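PDB 1TQG: chemotaxis protein cheA from Thermotoga maritima, which probably accepts a phosphoryl group on a histidine of its phosphotransfer (Hpt) domain and passes it to response regulators in bacterial chemotaxis. Local coordinates for residues L7-L21 with A44-F57. Numbering follows the deposited sequence. Where two conformers were deposited one is given.
Sequences LGVFVDETKEYLQNL and ALHTLKGMAGTMGF
Phe10 pushes its ring across to the end of the helix that carries Met51 and Met55, and Phe57 meets it there edge-on. The two rings stand nearly perpendicular, planes at 88° with centroids 5.2 Å apart, a T-shaped pair in which Phe57 gives the edge and Phe10 the face. On the opposite face of Phe10, the hydroxyl OG1 of Thr14 sits over the ring centre; it is held there by a 2.9 Å hydrogen bond from Thr14 OG1 to Phe10 O, which also accepts from Thr14 N on the other side of the carbonyl plane. Met55, curled through its last two torsions in one of two conformers, lays CG 3.5 Å from Phe10 CD1 and brings its sulfur obliquely to that ring, a Met-aromatic contact, while its CB covers a face of Phe57. Leu7 CD2 closes in on the Phe57 edge, 3.7 Å from CZ. Gly56, at positive phi, follows the helix in a Schellman motif, and the chain leads from there into Phe57.

Segments 7-21 and 44-55 run antiparallel within the Hpt four-helix bundle, their local axes 9.6 Å apart at -160°, and they mesh as knobs into holes. Met51 drops among Phe10, Glu13, Thr14 and Tyr17; in one conformer its chi3 of 68° brings CE to 3.5 Å from Glu13 CB. Leu48 fits between Thr14, Tyr17, Leu18 and Leu21, with CD2 against the Thr14 methyl and CD1 toward Leu18; it also touches Cys64 of helix 58-75. In the reverse direction Tyr17 enters a hole formed by Ala44, Thr47, Leu48 and Met51. Thr47 CG2 stands over the Tyr17 ring face, 3.7 Å from the centroid, as a CH-pi contact, and Met51 SD approaches the same ring obliquely. Further along, Leu21 packs toward Leu45.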
ATOM      1  N   LEU A   7      18.863   2.047   0.043  1.00 13.08           N
ATOM      2  CA  LEU A   7      17.931   0.998  -0.360  1.00 13.64           C
ATOM      3  C   LEU A   7      17.516   0.154   0.821  1.00 13.42           C
ATOM      4  O   LEU A   7      16.336  -0.198   0.976  1.00 13.78           O
ATOM      5  CB  LEU A   7      18.569   0.109  -1.431  1.00 14.10           C
ATOM      6  CG  LEU A   7      18.678   0.653  -2.846  1.00 14.98           C
ATOM      7  CD1 LEU A   7      19.370  -0.387  -3.732  1.00 16.81           C
ATOM      8  CD2 LEU A   7      17.340   0.994  -3.435  1.00 15.07           C
ATOM      9  N   GLY A   8      18.452  -0.143   1.709  1.00 13.22           N
ATOM     10  CA  GLY A   8      18.095  -0.889   2.917  1.00 14.02           C
ATOM     11  C   GLY A   8      17.113  -0.141   3.780  1.00 12.47           C
ATOM     12  O   GLY A   8      16.158  -0.704   4.334  1.00 13.28           O
ATOM     13  N   VAL A   9      17.314   1.165   3.906  1.00 12.57           N
ATOM     14  CA  VAL A   9      16.394   2.005   4.679  1.00 12.35           C
ATOM     15  C   VAL A   9      14.997   2.025   4.007  1.00 11.82           C
ATOM     16  O   VAL A   9      13.960   1.869   4.662  1.00 12.47           O
ATOM     17  CB  VAL A   9      16.930   3.420   4.853  1.00 12.77           C
ATOM     18  CG1 VAL A   9      15.870   4.325   5.489  1.00 15.57           C
ATOM     19  CG2 VAL A   9      18.205   3.423   5.687  1.00 15.94           C
ATOM     20  N   PHE A  10      14.965   2.230   2.702  1.00 11.73           N
ATOM     21  CA  PHE A  10      13.763   2.182   1.940  1.00 11.89           C
ATOM     22  C   PHE A  10      12.989   0.862   2.162  1.00 12.19           C
ATOM     23  O   PHE A  10      11.762   0.897   2.395  1.00 13.21           O
ATOM     24  CB  PHE A  10      14.074   2.359   0.447  1.00 13.54           C
ATOM     25  CG  PHE A  10      12.882   2.215  -0.457  1.00 12.55           C
ATOM     26  CD1 PHE A  10      12.076   3.294  -0.712  1.00 14.93           C
ATOM     27  CD2 PHE A  10      12.624   1.052  -1.097  1.00 16.34           C
ATOM     28  CE1 PHE A  10      10.991   3.174  -1.575  1.00 16.57           C
ATOM     29  CE2 PHE A  10      11.484   0.888  -1.874  1.00 18.65           C
ATOM     30  CZ  PHE A  10      10.681   1.977  -2.138  1.00 15.82           C
ATOM     31  N   VAL A  11      13.694  -0.249   2.070  1.00 11.79           N
ATOM     32  CA  VAL A  11      12.981  -1.550   2.249  1.00 14.01           C
ATOM     33  C   VAL A  11      12.450  -1.657   3.671  1.00 13.14           C
ATOM     34  O   VAL A  11      11.312  -2.068   3.879  1.00 14.53           O
ATOM     35  CB  VAL A  11      13.957  -2.699   1.859  1.00 16.36           C
ATOM     36  CG1 VAL A  11      13.304  -4.030   2.226  1.00 17.98           C
ATOM     37  CG2 VAL A  11      14.267  -2.702   0.394  1.00 20.11           C
ATOM     38  N   ASP A  12      13.239  -1.243   4.682  1.00 13.66           N
ATOM     39  CA  ASP A  12      12.781  -1.334   6.067  1.00 14.68           C
ATOM     40  C   ASP A  12      11.550  -0.469   6.278  1.00 13.39           C
ATOM     41  O   ASP A  12      10.561  -0.852   6.950  1.00 15.21           O
ATOM     42  CB  ASP A  12      13.941  -0.909   6.980  1.00 16.90           C
ATOM     43  CG  ASP A  12      13.664  -0.905   8.432  1.00 19.74           C
ATOM     44  OD1 ASP A  12      13.318  -1.957   8.999  1.00 22.85           O
ATOM     45  OD2 ASP A  12      13.724   0.148   9.097  1.00 32.92           O
ATOM     46  N   GLU A  13      11.587   0.743   5.763  1.00 12.81           N
ATOM     47  CA  GLU A  13      10.442   1.644   5.936  1.00 14.59           C
ATOM     48  C   GLU A  13       9.220   1.111   5.217  1.00 15.17           C
ATOM     49  O   GLU A  13       8.078   1.124   5.714  1.00 17.61           O
ATOM     50  CB  GLU A  13      10.790   3.047   5.468  1.00 16.94           C
ATOM     51  CG  GLU A  13      11.863   3.687   6.361  1.00 19.64           C
ATOM     52  CD  GLU A  13      11.226   4.583   7.401  0.61 25.84           C
ATOM     53  OE1 GLU A  13      11.998   4.859   8.356  0.61 30.11           O
ATOM     54  OE2 GLU A  13      10.066   5.075   7.368  0.61 35.18           O
ATOM     55  N   THR A  14       9.383   0.670   3.978  1.00 14.19           N
ATOM     56  CA  THR A  14       8.274   0.131   3.198  1.00 15.53           C
ATOM     57  C   THR A  14       7.656  -1.059   3.894  1.00 15.28           C
ATOM     58  O   THR A  14       6.415  -1.186   3.892  1.00 15.44           O
ATOM     59  CB  THR A  14       8.843  -0.373   1.838  0.55 17.46           C
ATOM     60  OG1 THR A  14       9.271   0.724   1.011  0.55 16.64           O
ATOM     61  CG2 THR A  14       7.786  -1.121   1.013  0.55 17.10           C
ATOM     62  N   LYS A  15       8.452  -1.943   4.494  1.00 14.93           N
ATOM     63  CA  LYS A  15       7.885  -3.062   5.247  1.00 15.99           C
ATOM     64  C   LYS A  15       7.024  -2.612   6.417  1.00 14.56           C
ATOM     65  O   LYS A  15       6.035  -3.306   6.672  1.00 16.31           O
ATOM     66  CB  LYS A  15       9.004  -3.986   5.671  1.00 18.44           C
ATOM     67  CG  LYS A  15       9.551  -4.749   4.502  1.00 19.84           C
ATOM     68  CD  LYS A  15      10.611  -5.779   4.909  1.00 27.10           C
ATOM     69  CE  LYS A  15      10.811  -6.727   3.756  1.00 34.12           C
ATOM     70  NZ  LYS A  15       9.948  -7.929   3.677  1.00 40.44           N
ATOM     71  N   GLU A  16       7.357  -1.547   7.083  1.00 15.89           N
ATOM     72  CA  GLU A  16       6.485  -1.063   8.139  1.00 15.78           C
ATOM     73  C   GLU A  16       5.115  -0.730   7.624  1.00 13.63           C
ATOM     74  O   GLU A  16       4.089  -1.085   8.225  1.00 14.38           O
ATOM     75  CB  GLU A  16       7.158   0.167   8.803  1.00 18.75           C
ATOM     76  CG  GLU A  16       6.305   0.919   9.763  1.00 22.99           C
ATOM     77  CD  GLU A  16       7.146   2.033  10.386  0.59 25.37           C
ATOM     78  OE1 GLU A  16       8.265   1.766  10.925  0.59 26.46           O
ATOM     79  OE2 GLU A  16       6.582   3.153  10.241  0.59 25.11           O
ATOM     80  N   TYR A  17       5.066  -0.033   6.468  1.00 13.92           N
ATOM     81  CA  TYR A  17       3.795   0.386   5.879  1.00 13.48           C
ATOM     82  C   TYR A  17       3.024  -0.792   5.326  1.00 13.86           C
ATOM     83  O   TYR A  17       1.799  -0.849   5.471  1.00 14.27           O
ATOM     84  CB  TYR A  17       3.975   1.470   4.793  1.00 12.84           C
ATOM     85  CG  TYR A  17       4.305   2.782   5.471  1.00 12.68           C
ATOM     86  CD1 TYR A  17       3.373   3.551   6.147  1.00 14.71           C
ATOM     87  CD2 TYR A  17       5.651   3.191   5.511  1.00 15.89           C
ATOM     88  CE1 TYR A  17       3.665   4.732   6.809  1.00 15.49           C
ATOM     89  CE2 TYR A  17       5.979   4.389   6.164  1.00 17.85           C
ATOM     90  CZ  TYR A  17       4.977   5.122   6.797  1.00 18.40           C
ATOM     91  OH  TYR A  17       5.303   6.284   7.426  1.00 22.63           O
ATOM     92  N   LEU A  18       3.725  -1.771   4.751  1.00 13.68           N
ATOM     93  CA  LEU A  18       3.026  -2.981   4.301  1.00 15.34           C
ATOM     94  C   LEU A  18       2.457  -3.734   5.476  1.00 14.88           C
ATOM     95  O   LEU A  18       1.344  -4.289   5.351  1.00 16.67           O
ATOM     96  CB  LEU A  18       4.013  -3.830   3.479  1.00 15.41           C
ATOM     97  CG  LEU A  18       4.475  -3.201   2.136  1.00 16.71           C
ATOM     98  CD1 LEU A  18       5.632  -4.035   1.635  1.00 20.64           C
ATOM     99  CD2 LEU A  18       3.327  -3.132   1.155  1.00 17.63           C
ATOM    100  N   GLN A  19       3.103  -3.785   6.635  1.00 15.36           N
ATOM    101  CA  GLN A  19       2.525  -4.408   7.832  1.00 16.46           C
ATOM    102  C   GLN A  19       1.309  -3.654   8.316  1.00 15.55           C
ATOM    103  O   GLN A  19       0.268  -4.278   8.635  1.00 18.39           O
ATOM    104  CB  GLN A  19       3.598  -4.574   8.949  1.00 17.76           C
ATOM    105  CG  GLN A  19       3.133  -5.405  10.144  0.56 19.39           C
ATOM    106  CD  GLN A  19       2.824  -6.841   9.752  0.56 23.58           C
ATOM    107  OE1 GLN A  19       3.696  -7.593   9.321  0.56 27.65           O
ATOM    108  NE2 GLN A  19       1.550  -7.158   9.888  0.56 24.69           N
ATOM    109  N   ASN A  20       1.383  -2.345   8.294  1.00 13.92           N
ATOM    110  CA  ASN A  20       0.220  -1.539   8.673  1.00 14.64           C
ATOM    111  C   ASN A  20      -0.949  -1.849   7.783  1.00 14.16           C
ATOM    112  O   ASN A  20      -2.061  -1.976   8.205  1.00 16.35           O
ATOM    113  CB  ASN A  20       0.529  -0.029   8.531  1.00 14.83           C
ATOM    114  CG  ASN A  20       1.521   0.465   9.542  1.00 16.75           C
ATOM    115  OD1 ASN A  20       1.845  -0.172  10.529  1.00 19.91           O
ATOM    116  ND2 ASN A  20       1.992   1.669   9.255  1.00 19.82           N
ATOM    117  N   LEU A  21      -0.704  -1.920   6.491  1.00 14.18           N
ATOM    118  CA  LEU A  21      -1.781  -2.197   5.550  1.00 15.61           C
ATOM    119  C   LEU A  21      -2.390  -3.537   5.751  1.00 17.29           C
ATOM    120  O   LEU A  21      -3.594  -3.654   5.763  1.00 19.98           O
ATOM    121  CB  LEU A  21      -1.260  -2.161   4.143  1.00 16.47           C
ATOM    122  CG  LEU A  21      -1.895  -1.862   2.777  0.68 18.03           C
ATOM    123  CD1 LEU A  21      -3.196  -1.084   2.900  0.68 19.48           C
ATOM    124  CD2 LEU A  21      -0.906  -1.197   1.834  0.68 28.67           C
ATOM    125  N   ALA A  44      -1.567   4.749   4.017  1.00 14.50           N
ATOM    126  CA  ALA A  44      -0.367   3.901   3.879  1.00 14.34           C
ATOM    127  C   ALA A  44       0.020   3.753   2.425  1.00 13.63           C
ATOM    128  O   ALA A  44       1.182   3.837   2.075  1.00 14.29           O
ATOM    129  CB  ALA A  44      -0.677   2.543   4.523  1.00 16.26           C
ATOM    130  N   LEU A  45      -0.963   3.511   1.538  1.00 13.97           N
ATOM    131  CA  LEU A  45      -0.668   3.398   0.114  1.00 13.09           C
ATOM    132  C   LEU A  45      -0.112   4.683  -0.436  1.00 13.76           C
ATOM    133  O   LEU A  45       0.768   4.660  -1.314  1.00 13.91           O
ATOM    134  CB  LEU A  45      -1.921   2.962  -0.656  1.00 14.23           C
ATOM    135  CG  LEU A  45      -2.318   1.496  -0.427  1.00 14.99           C
ATOM    136  CD1 LEU A  45      -3.780   1.318  -0.826  1.00 17.38           C
ATOM    137  CD2 LEU A  45      -1.385   0.567  -1.132  1.00 16.92           C
ATOM    138  N   HIS A  46      -0.647   5.814  -0.008  1.00 13.72           N
ATOM    139  CA  HIS A  46      -0.183   7.105  -0.490  1.00 13.77           C
ATOM    140  C   HIS A  46       1.251   7.320  -0.038  1.00 13.45           C
ATOM    141  O   HIS A  46       2.094   7.805  -0.818  1.00 14.42           O
ATOM    142  CB  HIS A  46      -1.159   8.182   0.070  1.00 14.10           C
ATOM    143  CG  HIS A  46      -0.801   9.513  -0.485  1.00 15.47           C
ATOM    144  ND1 HIS A  46      -0.981   9.829  -1.794  1.00 19.89           N
ATOM    145  CD2 HIS A  46      -0.378  10.640   0.106  1.00 17.54           C
ATOM    146  CE1 HIS A  46      -0.641  11.031  -2.025  1.00 23.21           C
ATOM    147  NE2 HIS A  46      -0.225  11.587  -0.909  1.00 19.88           N
ATOM    148  N   THR A  47       1.593   6.955   1.196  1.00 14.71           N
ATOM    149  CA  THR A  47       2.972   7.088   1.670  1.00 15.22           C
ATOM    150  C   THR A  47       3.894   6.208   0.820  1.00 14.05           C
ATOM    151  O   THR A  47       4.987   6.603   0.377  1.00 14.75           O
ATOM    152  CB  THR A  47       3.130   6.704   3.167  1.00 17.31           C
ATOM    153  OG1 THR A  47       2.484   7.710   3.958  1.00 20.35           O
ATOM    154  CG2 THR A  47       4.577   6.689   3.594  1.00 18.44           C
ATOM    155  N   LEU A  48       3.489   4.957   0.561  1.00 13.95           N
ATOM    156  CA  LEU A  48       4.325   4.066  -0.288  1.00 12.77           C
ATOM    157  C   LEU A  48       4.528   4.641  -1.664  1.00 12.72           C
ATOM    158  O   LEU A  48       5.631   4.568  -2.197  1.00 13.57           O
ATOM    159  CB  LEU A  48       3.676   2.692  -0.319  1.00 12.67           C
ATOM    160  CG  LEU A  48       3.736   1.832   0.954  1.00 13.47           C
ATOM    161  CD1 LEU A  48       2.745   0.691   0.860  1.00 16.77           C
ATOM    162  CD2 LEU A  48       5.158   1.360   1.187  1.00 23.09           C
ATOM    163  N   LYS A  49       3.495   5.228  -2.247  1.00 13.37           N
ATOM    164  CA  LYS A  49       3.625   5.824  -3.575  1.00 14.03           C
ATOM    165  C   LYS A  49       4.669   6.907  -3.546  1.00 13.98           C
ATOM    166  O   LYS A  49       5.507   7.037  -4.458  1.00 15.32           O
ATOM    167  CB  LYS A  49       2.279   6.411  -4.001  1.00 14.32           C
ATOM    168  CG  LYS A  49       2.217   6.940  -5.438  1.00 17.52           C
ATOM    169  CD  LYS A  49       0.961   7.685  -5.727  1.00 25.09           C
ATOM    170  CE  LYS A  49       0.746   9.016  -5.046  1.00 40.14           C
ATOM    171  NZ  LYS A  49      -0.291   9.905  -5.626  1.00 45.17           N
ATOM    172  N   GLY A  50       4.601   7.759  -2.536  1.00 14.87           N
ATOM    173  CA  GLY A  50       5.551   8.848  -2.450  1.00 16.66           C
ATOM    174  C   GLY A  50       6.987   8.385  -2.218  1.00 15.49           C
ATOM    175  O   GLY A  50       7.942   8.949  -2.776  1.00 18.08           O
ATOM    176  N   MET A  51       7.164   7.372  -1.377  1.00 14.86           N
ATOM    177  CA  MET A  51       8.506   6.793  -1.205  1.00 15.65           C
ATOM    178  C   MET A  51       9.039   6.249  -2.500  1.00 13.75           C
ATOM    179  O   MET A  51      10.218   6.460  -2.862  1.00 14.52           O
ATOM    180  CB  MET A  51       8.381   5.678  -0.161  1.00 17.86           C
ATOM    181  CG  MET A  51       8.040   6.266   1.191  1.00 21.22           C
ATOM    182  SD  MET A  51       7.836   4.918   2.350  0.75 34.09           S
ATOM    183  CE  MET A  51       9.547   4.350   2.425  0.75 38.57           C
ATOM    184  N   ALA A  52       8.242   5.498  -3.206  1.00 13.00           N
ATOM    185  CA  ALA A  52       8.694   4.955  -4.491  1.00 12.64           C
ATOM    186  C   ALA A  52       9.073   6.093  -5.429  1.00 13.49           C
ATOM    187  O   ALA A  52      10.080   5.986  -6.145  1.00 14.68           O
ATOM    188  CB  ALA A  52       7.628   4.067  -5.077  1.00 13.64           C
ATOM    189  N   GLY A  53       8.304   7.193  -5.450  1.00 14.42           N
ATOM    190  CA  GLY A  53       8.620   8.271  -6.337  1.00 17.05           C
ATOM    191  C   GLY A  53       9.951   8.910  -6.052  1.00 16.12           C
ATOM    192  O   GLY A  53      10.711   9.316  -6.948  1.00 17.65           O
ATOM    193  N   THR A  54      10.340   9.016  -4.775  1.00 15.96           N
ATOM    194  CA  THR A  54      11.615   9.687  -4.448  1.00 17.07           C
ATOM    195  C   THR A  54      12.779   8.778  -4.803  1.00 15.15           C
ATOM    196  O   THR A  54      13.884   9.284  -4.925  1.00 18.24           O
ATOM    197  CB  THR A  54      11.701  10.149  -2.986  1.00 21.79           C
ATOM    198  OG1 THR A  54      11.806   9.003  -2.153  1.00 23.60           O
ATOM    199  CG2 THR A  54      10.498  10.938  -2.580  1.00 31.22           C
ATOM    200  N   MET A  55      12.579   7.482  -5.007  1.00 14.93           N
ATOM    201  CA  MET A  55      13.610   6.549  -5.438  1.00 14.90           C
ATOM    202  C   MET A  55      13.588   6.374  -6.943  1.00 15.30           C
ATOM    203  O   MET A  55      14.443   5.703  -7.520  1.00 16.55           O
ATOM    204  CB  MET A  55      13.460   5.223  -4.712  1.00 16.79           C
ATOM    205  CG  MET A  55      13.486   5.370  -3.176  0.59 17.55           C
ATOM    206  SD  MET A  55      15.026   5.992  -2.434  0.59 17.52           S
ATOM    207  CE  MET A  55      15.995   4.494  -2.543  0.59 25.28           C
ATOM    208  N   GLY A  56      12.582   6.887  -7.639  1.00 15.07           N
ATOM    209  CA  GLY A  56      12.390   6.708  -9.063  1.00 15.66           C
ATOM    210  C   GLY A  56      11.933   5.296  -9.430  1.00 14.41           C
ATOM    211  O   GLY A  56      12.178   4.831 -10.534  1.00 16.95           O
ATOM    212  N   PHE A  57      11.249   4.623  -8.527  1.00 13.53           N
ATOM    213  CA  PHE A  57      10.768   3.277  -8.774  1.00 13.93           C
ATOM    214  C   PHE A  57       9.392   3.341  -9.446  1.00 15.20           C
ATOM    215  O   PHE A  57       8.365   3.274  -8.770  1.00 15.51           O
ATOM    216  CB  PHE A  57      10.763   2.446  -7.500  1.00 14.25           C
ATOM    217  CG  PHE A  57      12.127   2.200  -6.890  1.00 14.74           C
ATOM    218  CD1 PHE A  57      13.302   2.382  -7.619  1.00 15.69           C
ATOM    219  CD2 PHE A  57      12.204   1.830  -5.586  1.00 16.82           C
ATOM    220  CE1 PHE A  57      14.537   2.145  -6.987  1.00 18.46           C
ATOM    221  CE2 PHE A  57      13.389   1.556  -4.943  1.00 17.87           C
ATOM    222  CZ  PHE A  57      14.535   1.722  -5.680  1.00 19.50           C
TER